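Phosphoribosylamine--glycine ligase (Thermotoga maritima, PDB 1VKZ) catalyses the ATP-dependent joining of glycine to 5-phosphoribosylamine to give glycinamide ribonucleotide, the second step of de novo purine biosynthesis. Local coordinates at residues P130-L133 against R134-K138; E304-V307 against N308-E312; T255-G258 against V259-G263; P58-G61 against E62-L65; D243-K246 against K247-L251. All blocks are in the same frame, centred on the assembly; numbering follows the deposited sequence.

All five contacts are short-range ones at helices, strung along a single chain. Interaction 4 comes first, at the start of helix 62-66 in the Rossmann-like N domain. Interactions 1, 5, 3 and 2 follow in that order, all inside the ATP-grasp range. Interactions 5 and 3 share helix 242-261 and adjoin in sequence, their centres about 18 Å apart; interaction 1, on helix 130-137, lies about 32 Å from interaction 3, centre to centre. Helix 303-315 holds interaction 2, about 47 Å from interaction 1 and about 25 Å from interaction 4, again between centres. It packs on helix 25-36 of the N domain, and so probably helps to join that domain to the ATP-grasp part.

Interaction 1: P130-L133 against R134-K138; sequences PEEL and REKIK
L133 and I137 lie one turn apart and point the same way, forming the buried side of helix 130-137, which packs on the antiparallel ATP-grasp sheet of strands 124-127, 186-190, 144-148 and 157-160. Their CD1 methyls meet at 4.1 Å. Below them the packing is close: L133 reaches I188, I146 and helix 163-175, while I137 rests on Y144, I146 and I188. With I137 CG1 roughly anti to the backbone N (chi1 -150°), CG2 falls between the backbone N and the carbonyl carbon, and it lies 3.4 Å from L133 O.

The other side of the helix is looser. R134 bends at chi3 and lays its guanidinium beside the backbone of E131, with NH2 3.4 Å from E131 CB. The E131 carboxylate is turned 42° from the guanidinium plane, and its OE2 stays 5.2 Å from NH2, so attraction between the charges is at most long-range.

E132 and K136 run side by side between these extremes, touching through carbon, K136 CE to E132 CB at 3.8 Å. The E132 carboxylate has its own mate, since OE1 takes a hydrogen bond from the N of E128. With an alanine here instead of K136, the flank of E132 and the neighbouring I188 would probably lose the cover of the lysine methylenes.

The backbone bonds change along the same turn: K136 N meets E132 O almost straight, at 2.6 Å, whereas I137 N approaches L133 O from 39° out of the carbonyl plane.

Interaction 2: E304-V307 against N308-E312; sequences EGFV and NAVLE
V307 gives up most surface here, and its partner one turn on is L311. The two side chains lie side by side and point the same way, V307 CG1 touching L311 CD1 at 3.8 Å. V307 CG1 is anti to the backbone N (chi1 165°), which brings it along the helix toward that leucine.

N308 comes next, on the exposed side. Its amide folds back over the preceding turn, with CG 3.3 Å from E304 O. That carbonyl is already committed to the backbone, taking the bond from N308 N at 2.9 Å, so N308 covers with its side chain the same oxygen that it binds with its main chain.

V310 is the third. Its CG2 sits over one face of the F306 ring, offset toward the rim near CZ, in a CH-pi contact 4.0 Å from the centroid and 16° off the ring normal. F306 O also accepts V310 N at 3.0 Å, so the pair is joined by backbone and by side chain.

The first turn has further support from N302, whose OD1 bonds G305 N. F306, V307 and V310 turn the buried side of helix 303-315 onto I30, A33 and F34 of helix 25-36. The arrangement is thus i to i+4 side-chain pairing on a helix whose buried side packs against a helix of the Rossmann-like N domain.

Interaction 3: T255-G258 against V259-G263; sequences TLWG and VEKEG
The last turns of helix 242-261 run through regular i to i+4 bonds, the shortest from K261 N to W257 O at 2.7 Å, and close in a Schellman motif at G263. There phi is 107°, and G263 N turns back to E260 O at 2.8 Å with a weak second bond to V259 O. A CB there would press on the carbonyl oxygen of E262.

Among the side chains, W257 and K261 make the main contact. With CG anti to the backbone N (chi1 161°), the indole swings out along the helix, and the lysine runs slantwise over it. K261 CB stands over one face of the six-membered ring, a CH-pi contact 4.1 Å from its centroid and 13° off the normal. Further out, K261 CD is modelled very close to CZ2, so the placing of that methylene is doubtful.

E260 comes to the edge of the same indole, OE1 lying 4.2 Å from CE3, but its strong partner is R206, with which OE1 forms a salt bridge; R206 also touches W257. On the buried side, V259 CG2 packs 3.2 Å from T255 O. The hydroxyl of T255 bonds to L251 O and to Y286 OH.

Past the turn, E262 leans its CG on G258 O at 3.5 Å and sends OE2 to K116 and Y117. The contact therefore works by carbon against aromatic carbon, while the two glutamates spend their charges on basic groups elsewhere in the chain, probably tying this helix end to its surroundings.

Interaction 4: P58-G61 against E62-L65; sequences PYEG and EKTL
P58 O lies 3.6 Å from T64 OG1, and the chain then wraps round the start of helix 62-66 in the Rossmann-like N domain, with G61 as the N-cap residue.

Y59 follows. Its ring crosses T64 at about a right angle, CD1 touching T64 CG2 at 3.6 Å, while L65 CD1 comes to the ring edge in its plane and lies close to OH. One face of the ring takes G61 N, 3.5 Å above the plane and offset toward the rim. The same side chain also packs on L21 and V83, as does L65, which joins the turn to strand 17-22 of the parallel sheet.

E60 supplies the most direct polar link: its N-H donates to T64 OG1 at 2.6 Å. The threonine can reach back because OG1 is anti to its own carbonyl carbon (chi1 -71°), leaving CG2 to face the tyrosine. With a valine in its place, E60 N would probably be left without this acceptor and the loop would lose one of its ties to the helix. E60 O receives a weak bond from K63 N. The acidic end of E60 stays 5.3 Å from the lysine, OE2 to NZ, too far for contact.

G61 has a positive phi of 65°, and a CB there would clash with E62 N. Its carbonyl turns into the first helical turn, taking a weak bond from T64 N and a sound one from L65 N, which lies in the carbonyl plane at 3.2 Å.

Interaction 5: D243-K246 against K247-L251; sequences DTIK and KIEEL
E249 N gives I245 O the shortest hydrogen bond of this turn, 2.8 Å, with the donor nearly along the C=O axis. The side chain of E249 leans over the same oxygen, CG at 3.3 Å. Since its CG is anti to its own carbonyl carbon (chi1 -74°), the extended chain runs back across the preceding turn and passes K246 obliquely.

There the meeting is carbon to oxygen, K246 CE to E249 OE1 at 3.6 Å. The ammonium itself stops 4.8 Å short, NZ to OE1, so the opposite charges are near but not paired. K246 is bent at chi2 and chi3, which brings CE near that glutamate oxygen.

K247 does something different. Its methylenes run over D243 O, CG at 3.3 Å, and its NZ goes on to a hydrogen bond with G279 O and a long, weak ion pair with D280. OD1 of D243 takes weak bonds from T244 N and T244 OG1.

On the buried side T244 and I248 touch through CG2 and CD1 at 4.2 Å. This is where helix 242-261 lies on the antiparallel sheet of strands 207-210, 195-204, 269-277 and 280-287: T244 rests on L276 and I248 on L274 of strand 269-277, I248 and E249 lean on I210 of strand 207-210, and K247 reaches over P281 of strand 280-287.

Interaction 1: P130-L133 against R134-K138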
loop_
_atom_site.group_PDB
_atom_site.type_symbol
_atom_site.label_atom_id
_atom_site.label_comp_id
_atom_site.label_asym_id
_atom_site.label_seq_id
_atom_site.Cartn_x
_atom_site.Cartn_y
_atom_site.Cartn_z
ATOM N N PRO A 130 -14.625 -9.006 -24.305
ATOM C CA PRO A 130 -14.759 -10.436 -24.027
ATOM C C PRO A 130 -14.382 -11.354 -25.188
ATOM O O PRO A 130 -13.871 -12.455 -24.968
ATOM C CB PRO A 130 -16.248 -10.587 -23.723
ATOM C CG PRO A 130 -16.610 -9.297 -23.138
ATOM C CD PRO A 130 -15.855 -8.277 -23.942
ATOM N N GLU A 131 -14.669 -10.913 -26.409
ATOM C CA GLU A 131 -14.238 -11.624 -27.614
ATOM C C GLU A 131 -12.706 -11.788 -27.634
ATOM O O GLU A 131 -12.190 -12.885 -27.877
ATOM C CB GLU A 131 -14.710 -10.858 -28.855
ATOM C CG GLU A 131 -14.493 -11.584 -30.176
ATOM C CD GLU A 131 -14.314 -10.626 -31.343
ATOM O OE1 GLU A 131 -13.467 -9.704 -31.224
ATOM O OE2 GLU A 131 -15.008 -10.807 -32.378
ATOM N N GLU A 132 -11.994 -10.696 -27.378
ATOM C CA GLU A 132 -10.538 -10.717 -27.366
ATOM C C GLU A 132 -10.036 -11.614 -26.229
ATOM O O GLU A 132 -9.041 -12.330 -26.388
ATOM C CB GLU A 132 -9.984 -9.296 -27.214
ATOM C CG GLU A 132 -10.292 -8.376 -28.384
ATOM C CD GLU A 132 -9.855 -6.939 -28.147
ATOM O OE1 GLU A 132 -9.235 -6.654 -27.096
ATOM O OE2 GLU A 132 -10.134 -6.083 -29.017
ATOM N N LEU A 133 -10.735 -11.570 -25.089
ATOM C CA LEU A 133 -10.423 -12.420 -23.949
ATOM C C LEU A 133 -10.476 -13.906 -24.329
ATOM O O LEU A 133 -9.616 -14.676 -23.910
ATOM C CB LEU A 133 -11.391 -12.125 -22.804
ATOM C CG LEU A 133 -11.178 -12.882 -21.485
ATOM C CD1 LEU A 133 -9.745 -12.813 -21.014
ATOM C CD2 LEU A 133 -12.089 -12.308 -20.423
ATOM N N ARG A 134 -11.475 -14.298 -25.126
ATOM C CA ARG A 134 -11.597 -15.686 -25.617
ATOM C C ARG A 134 -10.437 -16.084 -26.532
ATOM O O ARG A 134 -9.872 -17.171 -26.394
ATOM C CB ARG A 134 -12.906 -15.897 -26.391
ATOM C CG ARG A 134 -14.180 -15.933 -25.554
ATOM C CD ARG A 134 -15.478 -16.044 -26.400
ATOM N NE ARG A 134 -15.940 -14.738 -26.904
ATOM C CZ ARG A 134 -16.687 -14.549 -28.005
ATOM N NH1 ARG A 134 -17.090 -15.572 -28.763
ATOM N NH2 ARG A 134 -17.038 -13.315 -28.357
ATOM N N GLU A 135 -10.110 -15.208 -27.482
ATOM C CA GLU A 135 -9.004 -15.432 -28.414
ATOM C C GLU A 135 -7.684 -15.429 -27.662
ATOM O O GLU A 135 -6.949 -16.410 -27.689
ATOM C CB GLU A 135 -8.997 -14.349 -29.514
ATOM C CG GLU A 135 -7.841 -14.420 -30.521
ATOM C CD GLU A 135 -6.720 -13.401 -30.266
ATOM O OE1 GLU A 135 -6.843 -12.238 -30.728
ATOM O OE2 GLU A 135 -5.698 -13.763 -29.624
ATOM N N LYS A 136 -7.407 -14.328 -26.968
ATOM C CA LYS A 136 -6.101 -14.112 -26.358
ATOM C C LYS A 136 -5.827 -15.013 -25.147
ATOM O O LYS A 136 -4.666 -15.197 -24.766
ATOM C CB LYS A 136 -5.913 -12.621 -26.009
ATOM C CG LYS A 136 -5.981 -11.708 -27.254
ATOM C CD LYS A 136 -5.951 -10.236 -26.896
ATOM C CE LYS A 136 -6.315 -9.357 -28.099
ATOM N NZ LYS A 136 -5.114 -8.825 -28.774
ATOM N N ILE A 137 -6.866 -15.591 -24.546
ATOM C CA ILE A 137 -6.639 -16.463 -23.400
ATOM C C ILE A 137 -5.938 -17.770 -23.819
ATOM O O ILE A 137 -5.205 -18.376 -23.030
ATOM C CB ILE A 137 -7.954 -16.718 -22.595
ATOM C CG1 ILE A 137 -7.638 -16.964 -21.113
ATOM C CG2 ILE A 137 -8.789 -17.858 -23.209
ATOM C CD1 ILE A 137 -6.945 -15.784 -20.440
ATOM N N LYS A 138 -6.134 -18.168 -25.075
ATOM C CA LYS A 138 -5.554 -19.406 -25.610
ATOM C C LYS A 138 -4.026 -19.392 -25.655
ATOM O O LYS A 138 -3.404 -20.458 -25.713
ATOM C CB LYS A 138 -6.119 -19.721 -27.010
ATOM C CG LYS A 138 -7.554 -20.254 -26.994
ATOM C CD LYS A 138 -8.127 -20.448 -28.408
ATOM C CE LYS A 138 -8.764 -19.171 -28.929
ATOM N NZ LYS A 138 -9.352 -19.312 -30.286
#

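Interaction 2: E304-V307 against N308-E312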
loop_
_atom_site.group_PDB
_atom_site.type_symbol
_atom_site.label_atom_id
_atom_site.label_comp_id
_atom_site.label_asym_id
_atom_site.label_seq_id
_atom_site.Cartn_x
_atom_site.Cartn_y
_atom_site.Cartn_z
ATOM N N GLU A 304 12.660 8.498 12.615
ATOM C CA GLU A 304 13.643 9.493 12.244
ATOM C C GLU A 304 14.064 9.420 10.784
ATOM O O GLU A 304 14.046 10.424 10.067
ATOM C CB GLU A 304 14.906 9.275 13.077
ATOM C CG GLU A 304 14.867 9.757 14.520
ATOM C CD GLU A 304 16.247 9.715 15.195
ATOM O OE1 GLU A 304 17.008 8.741 14.974
ATOM O OE2 GLU A 304 16.577 10.657 15.945
ATOM N N GLY A 305 14.475 8.229 10.367
ATOM C CA GLY A 305 15.074 8.014 9.064
ATOM C C GLY A 305 14.046 8.107 7.962
ATOM O O GLY A 305 14.321 8.642 6.897
ATOM N N PHE A 306 12.853 7.597 8.225
ATOM C CA PHE A 306 11.750 7.768 7.280
ATOM C C PHE A 306 11.492 9.267 7.064
ATOM O O PHE A 306 11.596 9.771 5.953
ATOM C CB PHE A 306 10.489 7.042 7.760
ATOM C CG PHE A 306 9.303 7.262 6.877
ATOM C CD1 PHE A 306 9.143 6.535 5.723
ATOM C CD2 PHE A 306 8.359 8.223 7.192
ATOM C CE1 PHE A 306 8.050 6.747 4.889
ATOM C CE2 PHE A 306 7.294 8.446 6.366
ATOM C CZ PHE A 306 7.141 7.689 5.194
ATOM N N VAL A 307 11.214 9.974 8.149
ATOM C CA VAL A 307 10.999 11.415 8.097
ATOM C C VAL A 307 12.093 12.155 7.346
ATOM O O VAL A 307 11.810 12.978 6.498
ATOM C CB VAL A 307 10.862 12.036 9.505
ATOM C CG1 VAL A 307 11.001 13.558 9.454
ATOM C CG2 VAL A 307 9.536 11.682 10.084
ATOM N N ASN A 308 13.337 11.874 7.667
ATOM C CA ASN A 308 14.438 12.548 6.992
ATOM C C ASN A 308 14.494 12.304 5.486
ATOM O O ASN A 308 14.703 13.235 4.708
ATOM C CB ASN A 308 15.752 12.185 7.658
ATOM C CG ASN A 308 15.964 12.938 8.979
ATOM O OD1 ASN A 308 15.313 13.962 9.263
ATOM N ND2 ASN A 308 16.898 12.450 9.773
ATOM N N ALA A 309 14.304 11.059 5.070
ATOM C CA ALA A 309 14.386 10.710 3.655
ATOM C C ALA A 309 13.247 11.386 2.865
ATOM O O ALA A 309 13.436 11.900 1.781
ATOM C CB ALA A 309 14.351 9.203 3.491
ATOM N N VAL A 310 12.073 11.448 3.468
ATOM C CA VAL A 310 10.941 12.120 2.863
ATOM C C VAL A 310 11.223 13.597 2.710
ATOM O O VAL A 310 10.891 14.187 1.711
ATOM C CB VAL A 310 9.685 11.880 3.701
ATOM C CG1 VAL A 310 8.537 12.714 3.227
ATOM C CG2 VAL A 310 9.306 10.420 3.587
ATOM N N LEU A 311 11.830 14.213 3.709
ATOM C CA LEU A 311 12.040 15.645 3.660
ATOM C C LEU A 311 13.109 15.961 2.646
ATOM O O LEU A 311 12.966 16.883 1.856
ATOM C CB LEU A 311 12.402 16.165 5.037
ATOM C CG LEU A 311 11.235 16.250 6.022
ATOM C CD1 LEU A 311 11.772 16.663 7.392
ATOM C CD2 LEU A 311 10.118 17.211 5.549
ATOM N N GLU A 312 14.177 15.181 2.665
ATOM C CA GLU A 312 15.250 15.340 1.721
ATOM C C GLU A 312 14.783 15.133 0.302
ATOM O O GLU A 312 15.176 15.873 -0.584
ATOM C CB GLU A 312 16.392 14.373 2.041
ATOM C CG GLU A 312 17.227 14.837 3.214
ATOM C CD GLU A 312 17.613 16.312 3.076
ATOM O OE1 GLU A 312 17.868 16.766 1.928
ATOM O OE2 GLU A 312 17.641 17.024 4.109
#

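Interaction 3: T255-G258 against V259-G263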
loop_
_atom_site.group_PDB
_atom_site.type_symbol
_atom_site.label_atom_id
_atom_site.label_comp_id
_atom_site.label_asym_id
_atom_site.label_seq_id
_atom_site.Cartn_x
_atom_site.Cartn_y
_atom_site.Cartn_z
ATOM N N THR A 255 12.692 1.884 -14.158
ATOM C CA THR A 255 11.379 2.518 -13.983
ATOM C C THR A 255 11.483 4.024 -13.904
ATOM O O THR A 255 10.705 4.740 -14.530
ATOM C CB THR A 255 10.708 1.992 -12.715
ATOM O OG1 THR A 255 10.458 0.586 -12.849
ATOM C CG2 THR A 255 9.309 2.596 -12.536
ATOM N N LEU A 256 12.433 4.518 -13.131
ATOM C CA LEU A 256 12.624 5.963 -13.019
ATOM C C LEU A 256 13.175 6.596 -14.282
ATOM O O LEU A 256 12.782 7.725 -14.644
ATOM C CB LEU A 256 13.502 6.283 -11.823
ATOM C CG LEU A 256 12.844 5.795 -10.542
ATOM C CD1 LEU A 256 13.732 6.051 -9.349
ATOM C CD2 LEU A 256 11.476 6.452 -10.399
ATOM N N TRP A 257 14.094 5.904 -14.949
ATOM C CA TRP A 257 14.576 6.351 -16.264
ATOM C C TRP A 257 13.398 6.456 -17.234
ATOM O O TRP A 257 13.241 7.488 -17.916
ATOM C CB TRP A 257 15.685 5.438 -16.804
ATOM C CG TRP A 257 15.904 5.551 -18.269
ATOM C CD1 TRP A 257 15.775 4.560 -19.194
ATOM C CD2 TRP A 257 16.256 6.730 -18.989
ATOM N NE1 TRP A 257 16.030 5.045 -20.451
ATOM C CE2 TRP A 257 16.323 6.383 -20.352
ATOM C CE3 TRP A 257 16.498 8.066 -18.622
ATOM C CZ2 TRP A 257 16.640 7.314 -21.343
ATOM C CZ3 TRP A 257 16.804 8.994 -19.608
ATOM C CH2 TRP A 257 16.876 8.614 -20.943
ATOM N N GLY A 258 12.559 5.422 -17.271
ATOM C CA GLY A 258 11.410 5.418 -18.151
ATOM C C GLY A 258 10.497 6.605 -17.915
ATOM O O GLY A 258 10.047 7.233 -18.867
ATOM N N VAL A 259 10.247 6.944 -16.650
ATOM C CA VAL A 259 9.461 8.161 -16.305
ATOM C C VAL A 259 10.127 9.425 -16.847
ATOM O O VAL A 259 9.453 10.300 -17.415
ATOM C CB VAL A 259 9.260 8.328 -14.780
ATOM C CG1 VAL A 259 8.441 9.595 -14.473
ATOM C CG2 VAL A 259 8.569 7.108 -14.155
ATOM N N GLU A 260 11.440 9.540 -16.662
ATOM C CA GLU A 260 12.158 10.706 -17.153
ATOM C C GLU A 260 12.096 10.743 -18.665
ATOM O O GLU A 260 11.819 11.778 -19.229
ATOM C CB GLU A 260 13.613 10.720 -16.697
ATOM C CG GLU A 260 13.878 11.509 -15.420
ATOM C CD GLU A 260 15.374 11.826 -15.234
ATOM O OE1 GLU A 260 16.222 11.495 -16.131
ATOM O OE2 GLU A 260 15.705 12.421 -14.175
ATOM N N LYS A 261 12.345 9.614 -19.319
ATOM C CA LYS A 261 12.227 9.570 -20.750
ATOM C C LYS A 261 10.795 9.874 -21.280
ATOM O O LYS A 261 10.646 10.378 -22.395
ATOM C CB LYS A 261 12.760 8.249 -21.306
ATOM C CG LYS A 261 12.906 8.280 -22.836
ATOM C CD LYS A 261 14.283 7.889 -23.272
ATOM C CE LYS A 261 14.445 8.053 -24.748
ATOM N NZ LYS A 261 13.522 7.196 -25.531
ATOM N N GLU A 262 9.753 9.605 -20.485
ATOM C CA GLU A 262 8.395 10.083 -20.851
ATOM C C GLU A 262 8.198 11.599 -20.635
ATOM O O GLU A 262 7.188 12.152 -21.060
ATOM C CB GLU A 262 7.284 9.287 -20.130
ATOM C CG GLU A 262 7.079 7.860 -20.633
ATOM C CD GLU A 262 6.964 7.756 -22.145
ATOM O OE1 GLU A 262 6.466 8.719 -22.774
ATOM O OE2 GLU A 262 7.379 6.718 -22.721
ATOM N N GLY A 263 9.153 12.268 -19.994
ATOM C CA GLY A 263 9.160 13.721 -19.889
ATOM C C GLY A 263 8.803 14.241 -18.516
ATOM O O GLY A 263 8.690 15.454 -18.310
#

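Interaction 4: P58-G61 against E62-L65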
loop_
_atom_site.group_PDB
_atom_site.type_symbol
_atom_site.label_atom_id
_atom_site.label_comp_id
_atom_site.label_asym_id
_atom_site.label_seq_id
_atom_site.Cartn_x
_atom_site.Cartn_y
_atom_site.Cartn_z
ATOM N N PRO A 58 -11.376 18.464 7.764
ATOM C CA PRO A 58 -12.043 17.878 6.614
ATOM C C PRO A 58 -11.287 18.128 5.313
ATOM O O PRO A 58 -10.765 19.222 5.094
ATOM C CB PRO A 58 -13.411 18.585 6.592
ATOM C CG PRO A 58 -13.229 19.836 7.387
ATOM C CD PRO A 58 -12.197 19.503 8.422
ATOM N N TYR A 59 -11.218 17.110 4.465
ATOM C CA TYR A 59 -10.634 17.265 3.139
ATOM C C TYR A 59 -11.746 17.686 2.167
ATOM O O TYR A 59 -12.840 17.113 2.156
ATOM C CB TYR A 59 -9.963 15.965 2.688
ATOM C CG TYR A 59 -9.323 16.077 1.325
ATOM C CD1 TYR A 59 -8.185 16.842 1.138
ATOM C CD2 TYR A 59 -9.878 15.427 0.221
ATOM C CE1 TYR A 59 -7.592 16.962 -0.105
ATOM C CE2 TYR A 59 -9.308 15.543 -1.046
ATOM C CZ TYR A 59 -8.159 16.316 -1.205
ATOM O OH TYR A 59 -7.584 16.434 -2.454
ATOM N N GLU A 60 -11.472 18.690 1.349
ATOM C CA GLU A 60 -12.478 19.204 0.424
ATOM C C GLU A 60 -11.840 19.524 -0.936
ATOM O O GLU A 60 -12.112 20.573 -1.545
ATOM C CB GLU A 60 -13.179 20.425 1.049
ATOM C CG GLU A 60 -14.063 20.082 2.254
ATOM C CD GLU A 60 -14.561 21.310 3.001
ATOM O OE1 GLU A 60 -13.746 21.929 3.715
ATOM O OE2 GLU A 60 -15.764 21.652 2.882
ATOM N N GLY A 61 -10.987 18.603 -1.398
ATOM C CA GLY A 61 -10.358 18.709 -2.718
ATOM C C GLY A 61 -9.419 19.896 -2.865
ATOM O O GLY A 61 -8.679 20.239 -1.938
ATOM N N GLU A 62 -9.459 20.513 -4.039
ATOM C CA GLU A 62 -8.649 21.693 -4.348
ATOM C C GLU A 62 -8.795 22.858 -3.346
ATOM O O GLU A 62 -7.879 23.672 -3.220
ATOM C CB GLU A 62 -8.969 22.216 -5.760
ATOM C CG GLU A 62 -8.079 21.680 -6.875
ATOM C CD GLU A 62 -8.059 22.607 -8.092
ATOM O OE1 GLU A 62 -9.093 23.266 -8.361
ATOM O OE2 GLU A 62 -7.012 22.697 -8.778
ATOM N N LYS A 63 -9.939 22.961 -2.668
ATOM C CA LYS A 63 -10.141 24.017 -1.667
ATOM C C LYS A 63 -9.216 23.775 -0.464
ATOM O O LYS A 63 -8.629 24.710 0.089
ATOM C CB LYS A 63 -11.611 24.071 -1.223
ATOM C CG LYS A 63 -12.010 25.354 -0.477
ATOM C CD LYS A 63 -13.088 25.081 0.582
ATOM C CE LYS A 63 -14.497 24.981 -0.005
ATOM N NZ LYS A 63 -15.300 26.225 0.212
ATOM N N THR A 64 -9.090 22.512 -0.076
ATOM C CA THR A 64 -8.183 22.112 0.986
ATOM C C THR A 64 -6.734 22.409 0.635
ATOM O O THR A 64 -5.990 22.944 1.460
ATOM C CB THR A 64 -8.332 20.616 1.250
ATOM O OG1 THR A 64 -9.597 20.365 1.880
ATOM C CG2 THR A 64 -7.260 20.101 2.243
ATOM N N LEU A 65 -6.357 22.069 -0.594
ATOM C CA LEU A 65 -4.974 22.120 -1.038
ATOM C C LEU A 65 -4.506 23.502 -1.511
ATOM O O LEU A 65 -3.327 23.843 -1.348
ATOM C CB LEU A 65 -4.755 21.076 -2.129
ATOM C CG LEU A 65 -4.910 19.642 -1.623
ATOM C CD1 LEU A 65 -5.329 18.689 -2.722
ATOM C CD2 LEU A 65 -3.640 19.170 -0.991
#

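Interaction 5: D243-K246 against K247-L251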
loop_
_atom_site.group_PDB
_atom_site.type_symbol
_atom_site.label_atom_id
_atom_site.label_comp_id
_atom_site.label_asym_id
_atom_site.label_seq_id
_atom_site.Cartn_x
_atom_site.Cartn_y
_atom_site.Cartn_z
ATOM N N ASP A 243 22.180 -9.863 -3.918
ATOM C CA ASP A 243 22.007 -10.026 -5.370
ATOM C C ASP A 243 20.558 -9.733 -5.800
ATOM O O ASP A 243 20.314 -9.047 -6.801
ATOM C CB ASP A 243 22.472 -11.419 -5.825
ATOM C CG ASP A 243 22.157 -12.506 -4.810
ATOM O OD1 ASP A 243 20.956 -12.624 -4.459
ATOM O OD2 ASP A 243 23.032 -13.269 -4.309
ATOM N N THR A 244 19.605 -10.220 -5.012
ATOM C CA THR A 244 18.202 -9.899 -5.200
ATOM C C THR A 244 17.923 -8.407 -5.040
ATOM O O THR A 244 17.232 -7.799 -5.860
ATOM C CB THR A 244 17.362 -10.705 -4.208
ATOM O OG1 THR A 244 17.579 -12.113 -4.408
ATOM C CG2 THR A 244 15.862 -10.498 -4.456
ATOM N N ILE A 245 18.492 -7.801 -4.006
ATOM C CA ILE A 245 18.368 -6.346 -3.824
ATOM C C ILE A 245 18.971 -5.587 -4.991
ATOM O O ILE A 245 18.384 -4.627 -5.457
ATOM C CB ILE A 245 19.012 -5.879 -2.490
ATOM C CG1 ILE A 245 18.207 -6.408 -1.301
ATOM C CG2 ILE A 245 19.100 -4.355 -2.431
ATOM C CD1 ILE A 245 18.883 -6.180 0.039
ATOM N N LYS A 246 20.144 -5.995 -5.475
ATOM C CA LYS A 246 20.723 -5.279 -6.619
ATOM C C LYS A 246 19.825 -5.323 -7.867
ATOM O O LYS A 246 19.698 -4.336 -8.591
ATOM C CB LYS A 246 22.142 -5.771 -6.932
ATOM C CG LYS A 246 22.843 -4.892 -7.972
ATOM C CD LYS A 246 24.328 -4.662 -7.685
ATOM C CE LYS A 246 24.574 -3.324 -6.972
ATOM N NZ LYS A 246 26.040 -3.111 -6.735
ATOM N N LYS A 247 19.192 -6.467 -8.100
ATOM C CA LYS A 247 18.214 -6.598 -9.189
ATOM C C LYS A 247 16.982 -5.747 -8.954
ATOM O O LYS A 247 16.422 -5.210 -9.903
ATOM C CB LYS A 247 17.807 -8.066 -9.359
ATOM C CG LYS A 247 18.948 -8.951 -9.834
ATOM C CD LYS A 247 18.520 -10.404 -9.933
ATOM C CE LYS A 247 19.715 -11.319 -10.069
ATOM N NZ LYS A 247 19.287 -12.735 -10.296
ATOM N N ILE A 248 16.570 -5.638 -7.687
ATOM C CA ILE A 248 15.443 -4.800 -7.283
ATOM C C ILE A 248 15.752 -3.347 -7.516
ATOM O O ILE A 248 14.884 -2.587 -7.962
ATOM C CB ILE A 248 15.040 -5.054 -5.798
ATOM C CG1 ILE A 248 14.245 -6.368 -5.701
ATOM C CG2 ILE A 248 14.154 -3.943 -5.276
ATOM C CD1 ILE A 248 13.850 -6.800 -4.274
ATOM N N GLU A 249 16.987 -2.963 -7.193
ATOM C CA GLU A 249 17.491 -1.614 -7.441
ATOM C C GLU A 249 17.446 -1.265 -8.917
ATOM O O GLU A 249 17.108 -0.153 -9.290
ATOM C CB GLU A 249 18.940 -1.505 -6.985
ATOM C CG GLU A 249 19.146 -1.458 -5.480
ATOM C CD GLU A 249 20.611 -1.254 -5.100
ATOM O OE1 GLU A 249 21.481 -1.984 -5.630
ATOM O OE2 GLU A 249 20.903 -0.370 -4.254
ATOM N N GLU A 250 17.807 -2.241 -9.741
ATOM C CA GLU A 250 17.846 -2.083 -11.185
ATOM C C GLU A 250 16.448 -1.898 -11.745
ATOM O O GLU A 250 16.269 -1.152 -12.698
ATOM C CB GLU A 250 18.540 -3.295 -11.814
ATOM C CG GLU A 250 18.726 -3.229 -13.320
ATOM C CD GLU A 250 19.627 -4.345 -13.854
ATOM O OE1 GLU A 250 20.708 -4.609 -13.243
ATOM O OE2 GLU A 250 19.263 -4.951 -14.897
ATOM N N LEU A 251 15.456 -2.562 -11.144
ATOM C CA LEU A 251 14.041 -2.335 -11.500
ATOM C C LEU A 251 13.609 -0.907 -11.211
ATOM O O LEU A 251 12.895 -0.292 -12.025
ATOM C CB LEU A 251 13.120 -3.319 -10.768
ATOM C CG LEU A 251 13.124 -4.755 -11.293
ATOM C CD1 LEU A 251 12.240 -5.686 -10.419
ATOM C CD2 LEU A 251 12.721 -4.804 -12.773
#